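B-type flagellar hook-associated protein 2 (PDB 5FHY) caps the growing tip of the bacterial flagellar filament, helps flagellin subunits polymerise there and keeps them from leaking out unassembled. Local coordinates at residues B[69-74]-B[102-107]; B[175-180]-B[191-196]. All blocks are in the same frame, centred on the assembly; numbering follows the deposited sequence.

Contact 1: residues B[69-74]-B[102-107]; sequences ISVGDT and AGVSAT
The methyl of Ala102 is the meeting point here, touched by two side chains of the 69-74 hairpin. Thr74 comes closest, its CG2 lying 3.9 Å from Ala102 CB; with chi1 at -49° that methyl stands anti to the threonine's backbone N, and it is the methyl rather than the hydroxyl that makes the contact. Val71 uses a single branch for both of its partners, CG1 resting 4.3 Å from Ala102 CB and 4.3 Å from CG2 of Val104. All these contacts are apolar and at relaxed distances.

The hairpin closes on its own backbone bonds, while strand 104-111 is held by strand 114-121. Val71 N donates to Thr74 O at 3.0 Å, and a weak return bond runs from Thr74 N to Val71 O, closing a tight turn through Gly72 and Asp73 and holding Val71 and Thr74 together against the same methyl.

Within the flagellin hook IN motif, the contact thus sets the turn of hairpin 65-71/74-81 of one antiparallel sheet against the start of edge strand 104-111 of another. Deeper in, Ile95 of helix 88-98 and Leu76 of strand 74-81 each touch both Ile69 and Val104, while Ser121 of strand 114-121 packs on Val71.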
loop_
_atom_site.group_PDB
_atom_site.type_symbol
_atom_site.label_atom_id
_atom_site.label_comp_id
_atom_site.label_asym_id
_atom_site.label_seq_id
_atom_site.Cartn_x
_atom_site.Cartn_y
_atom_site.Cartn_z
ATOM N N ILE B 69 54.657 -42.182 4.644
ATOM C CA ILE B 69 54.357 -40.761 4.599
ATOM C C ILE B 69 54.208 -40.234 6.017
ATOM O O ILE B 69 53.529 -40.839 6.841
ATOM C CB ILE B 69 53.070 -40.483 3.793
ATOM C CG1 ILE B 69 53.219 -40.986 2.354
ATOM C CG2 ILE B 69 52.724 -39.002 3.819
ATOM C CD1 ILE B 69 51.947 -40.879 1.539
ATOM N N SER B 70 54.871 -39.125 6.316
ATOM C CA SER B 70 54.762 -38.532 7.640
ATOM C C SER B 70 54.663 -37.021 7.544
ATOM O O SER B 70 55.086 -36.421 6.560
ATOM C CB SER B 70 55.960 -38.928 8.508
ATOM O OG SER B 70 57.180 -38.745 7.808
ATOM N N VAL B 71 54.090 -36.409 8.572
ATOM C CA VAL B 71 54.058 -34.959 8.683
ATOM C C VAL B 71 54.532 -34.582 10.089
ATOM O O VAL B 71 53.760 -34.581 11.048
ATOM C CB VAL B 71 52.640 -34.394 8.374
ATOM C CG1 VAL B 71 51.552 -35.244 9.031
ATOM C CG2 VAL B 71 52.530 -32.916 8.757
ATOM N N GLY B 72 55.823 -34.295 10.212
ATOM C CA GLY B 72 56.403 -33.997 11.507
ATOM C C GLY B 72 56.458 -35.213 12.413
ATOM O O GLY B 72 56.981 -36.263 12.042
ATOM N N ASP B 73 55.930 -35.043 13.621
ATOM C CA ASP B 73 55.701 -36.126 14.575
ATOM C C ASP B 73 54.945 -37.279 13.917
ATOM O O ASP B 73 55.445 -38.402 13.836
ATOM C CB ASP B 73 54.933 -35.557 15.790
ATOM C CG ASP B 73 54.348 -36.624 16.733
ATOM O OD1 ASP B 73 54.061 -37.775 16.345
ATOM O OD2 ASP B 73 54.142 -36.277 17.913
ATOM N N THR B 74 53.738 -36.988 13.447
ATOM C CA THR B 74 52.805 -38.021 13.019
ATOM C C THR B 74 53.313 -38.852 11.847
ATOM O O THR B 74 53.846 -38.314 10.879
ATOM C CB THR B 74 51.458 -37.406 12.620
ATOM O OG1 THR B 74 51.023 -36.507 13.646
ATOM C CG2 THR B 74 50.410 -38.492 12.423
ATOM N N ALA B 102 45.501 -37.869 10.040
ATOM C CA ALA B 102 46.401 -36.740 10.239
ATOM C C ALA B 102 45.976 -35.521 9.430
ATOM O O ALA B 102 46.487 -34.421 9.631
ATOM C CB ALA B 102 47.822 -37.138 9.883
ATOM N N GLY B 103 45.037 -35.720 8.512
ATOM C CA GLY B 103 44.565 -34.630 7.682
ATOM C C GLY B 103 45.407 -34.519 6.431
ATOM O O GLY B 103 45.636 -33.428 5.909
ATOM N N VAL B 104 45.866 -35.663 5.941
ATOM C CA VAL B 104 46.608 -35.698 4.694
ATOM C C VAL B 104 45.693 -36.171 3.584
ATOM O O VAL B 104 45.124 -37.259 3.656
ATOM C CB VAL B 104 47.834 -36.625 4.778
ATOM C CG1 VAL B 104 48.518 -36.733 3.416
ATOM C CG2 VAL B 104 48.805 -36.132 5.844
ATOM N N SER B 105 45.541 -35.338 2.564
ATOM C CA SER B 105 44.713 -35.681 1.422
ATOM C C SER B 105 45.584 -35.657 0.181
ATOM O O SER B 105 46.733 -35.222 0.232
ATOM C CB SER B 105 43.536 -34.713 1.279
ATOM O OG SER B 105 43.976 -33.427 0.870
ATOM N N ALA B 106 45.039 -36.121 -0.936
ATOM C CA ALA B 106 45.821 -36.239 -2.157
ATOM C C ALA B 106 44.958 -36.084 -3.403
ATOM O O ALA B 106 43.774 -36.411 -3.401
ATOM C CB ALA B 106 46.552 -37.570 -2.187
ATOM N N THR B 107 45.568 -35.591 -4.472
ATOM C CA THR B 107 44.893 -35.484 -5.754
ATOM C C THR B 107 45.911 -35.617 -6.874
ATOM O O THR B 107 47.101 -35.800 -6.620
ATOM C CB THR B 107 44.143 -34.142 -5.890
ATOM O OG1 THR B 107 43.273 -34.186 -7.028
ATOM C CG2 THR B 107 45.130 -32.995 -6.056
#

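Contact 2: residues B[175-180]-B[191-196]; sequences ITVDGL and DVIDGV
Val177 reaches across to two neighbours with its two branches. Its CG1 meets the end of Ile193, with CD1 4.0 Å away, the closest approach between the segments; its CG2 lies 4.3 Å from CG1 of Val192. The valine's chi1 of 178° sets CG1 anti to the backbone N and CG2 anti to the carbonyl carbon, which splits the two methyls between the two partners. Ile193 gets there by its length: CG1 stands anti to its carbonyl carbon (chi1 -47°), and the extended chain brings CD1 up to Val177 although the CA-CB bond does not aim there, so that the two side chains meet at a slant. Ile175 adds a looser touch, CD1 to Val192 CG1 at 4.4 Å. All four of these residues are buried, and Tyr36 of strand 34-42 also packs on Ile193.

Beyond this apolar patch the turns take over. Asp178 and exposed Gly179 form the corners of a type I' turn, closed by Leu180 N to Val177 O at 3.1 Å, with Val177 N to Leu180 O the reciprocal bond of the hairpin 173-177/180-184. This hairpin shares a four-stranded antiparallel sheet with 34-42 and 210-215. In the loop between strands 188-190 and 196-200, a type II turn runs from Ile193 to Val196, and Asp191 OD1 accepts a weak bond from Gly195 N at 3.5 Å.

The chemistry therefore divides by place. Aliphatic branches alone join hairpin to loop, without directional bonds between them, whereas Asp178 OD1 bonds to Gln37 N of strand 34-42 and Asp194 OD2 forms a salt bridge with Arg92 NE of a neighbouring subunit, which also packs Ile109 on Val177, making this end of the sheet part of the intersubunit interface.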
loop_
_atom_site.group_PDB
_atom_site.type_symbol
_atom_site.label_atom_id
_atom_site.label_comp_id
_atom_site.label_asym_id
_atom_site.label_seq_id
_atom_site.Cartn_x
_atom_site.Cartn_y
_atom_site.Cartn_z
ATOM N N ILE B 175 52.113 -12.553 15.385
ATOM C CA ILE B 175 51.368 -11.354 15.727
ATOM C C ILE B 175 52.171 -10.552 16.736
ATOM O O ILE B 175 53.143 -11.045 17.305
ATOM C CB ILE B 175 49.976 -11.680 16.316
ATOM C CG1 ILE B 175 50.112 -12.370 17.673
ATOM C CG2 ILE B 175 49.173 -12.563 15.375
ATOM C CD1 ILE B 175 48.789 -12.794 18.266
ATOM N N THR B 176 51.777 -9.302 16.936
ATOM C CA THR B 176 52.349 -8.490 17.995
ATOM C C THR B 176 51.208 -7.878 18.794
ATOM O O THR B 176 50.219 -7.425 18.227
ATOM C CB THR B 176 53.276 -7.370 17.458
ATOM O OG1 THR B 176 52.491 -6.335 16.856
ATOM C CG2 THR B 176 54.268 -7.911 16.438
ATOM N N VAL B 177 51.341 -7.882 20.113
ATOM C CA VAL B 177 50.344 -7.267 20.976
ATOM C C VAL B 177 51.033 -6.209 21.819
ATOM O O VAL B 177 51.813 -6.528 22.716
ATOM C CB VAL B 177 49.650 -8.295 21.889
ATOM C CG1 VAL B 177 48.661 -7.595 22.813
ATOM C CG2 VAL B 177 48.948 -9.362 21.052
ATOM N N ASP B 178 50.733 -4.949 21.520
ATOM C CA ASP B 178 51.367 -3.809 22.171
ATOM C C ASP B 178 52.888 -3.851 22.056
ATOM O O ASP B 178 53.597 -3.395 22.946
ATOM C CB ASP B 178 50.951 -3.744 23.641
ATOM C CG ASP B 178 49.533 -3.252 23.814
ATOM O OD1 ASP B 178 49.090 -2.443 22.973
ATOM O OD2 ASP B 178 48.862 -3.670 24.781
ATOM N N GLY B 179 53.378 -4.412 20.955
ATOM C CA GLY B 179 54.805 -4.473 20.693
ATOM C C GLY B 179 55.416 -5.843 20.932
ATOM O O GLY B 179 56.513 -6.134 20.452
ATOM N N LEU B 180 54.707 -6.692 21.672
ATOM C CA LEU B 180 55.243 -8.001 22.027
ATOM C C LEU B 180 54.878 -9.049 20.987
ATOM O O LEU B 180 53.708 -9.246 20.677
ATOM C CB LEU B 180 54.736 -8.421 23.404
ATOM C CG LEU B 180 54.981 -7.395 24.509
ATOM C CD1 LEU B 180 54.446 -7.898 25.839
ATOM C CD2 LEU B 180 56.466 -7.065 24.601
ATOM N N ASP B 191 44.363 -17.397 24.756
ATOM C CA ASP B 191 45.103 -17.015 25.955
ATOM C C ASP B 191 46.489 -16.408 25.678
ATOM O O ASP B 191 47.382 -16.482 26.523
ATOM C CB ASP B 191 45.236 -18.233 26.879
ATOM C CG ASP B 191 43.889 -18.727 27.390
ATOM O OD1 ASP B 191 42.855 -18.131 27.020
ATOM O OD2 ASP B 191 43.861 -19.714 28.158
ATOM N N VAL B 192 46.665 -15.812 24.501
ATOM C CA VAL B 192 47.819 -14.950 24.268
ATOM C C VAL B 192 47.594 -13.727 25.143
ATOM O O VAL B 192 48.501 -13.241 25.817
ATOM C CB VAL B 192 47.978 -14.547 22.791
ATOM C CG1 VAL B 192 48.960 -13.385 22.665
ATOM C CG2 VAL B 192 48.444 -15.735 21.967
ATOM N N ILE B 193 46.359 -13.236 25.099
ATOM C CA ILE B 193 45.814 -12.380 26.141
ATOM C C ILE B 193 44.878 -13.261 26.962
ATOM O O ILE B 193 43.995 -13.908 26.401
ATOM C CB ILE B 193 45.054 -11.164 25.571
ATOM C CG1 ILE B 193 45.868 -10.477 24.474
ATOM C CG2 ILE B 193 44.731 -10.169 26.675
ATOM C CD1 ILE B 193 45.153 -9.299 23.846
ATOM N N ASP B 194 45.078 -13.295 28.278
ATOM C CA ASP B 194 44.322 -14.188 29.162
ATOM C C ASP B 194 42.806 -14.057 29.000
ATOM O O ASP B 194 42.248 -12.969 29.121
ATOM C CB ASP B 194 44.705 -13.932 30.626
ATOM C CG ASP B 194 44.320 -15.082 31.543
ATOM O OD1 ASP B 194 44.477 -16.250 31.130
ATOM O OD2 ASP B 194 43.860 -14.817 32.675
ATOM N N GLY B 195 42.149 -15.177 28.716
ATOM C CA GLY B 195 40.701 -15.219 28.613
ATOM C C GLY B 195 40.163 -14.790 27.263
ATOM O O GLY B 195 38.950 -14.764 27.049
ATOM N N VAL B 196 41.063 -14.463 26.342
ATOM C CA VAL B 196 40.647 -13.986 25.035
ATOM C C VAL B 196 41.091 -14.949 23.949
ATOM O O VAL B 196 42.241 -15.378 23.910
ATOM C CB VAL B 196 41.224 -12.583 24.734
ATOM C CG1 VAL B 196 40.894 -12.154 23.303
ATOM C CG2 VAL B 196 40.717 -11.562 25.749
#

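Contact 1 comes first in sequence and is complete before 175-180 begins; their centres lie 31 Å apart, with nearest atoms about 21 Å from each other. Each belongs to its own family region: 69-74 with 102-107 to the flagellin hook IN motif, 175-180 with 191-196 to the FliD C-terminal family. They share no sheet, although the chain passes from strand 34-42, in the sheet of 173-177, to 48-50, in the sheet of 104-111. Between subunits the two regions meet: Thr107 in strand 104-111 of one copy packs against Asp194 in the 191-196 loop of another, and such contacts help hold the subunits of the cap together.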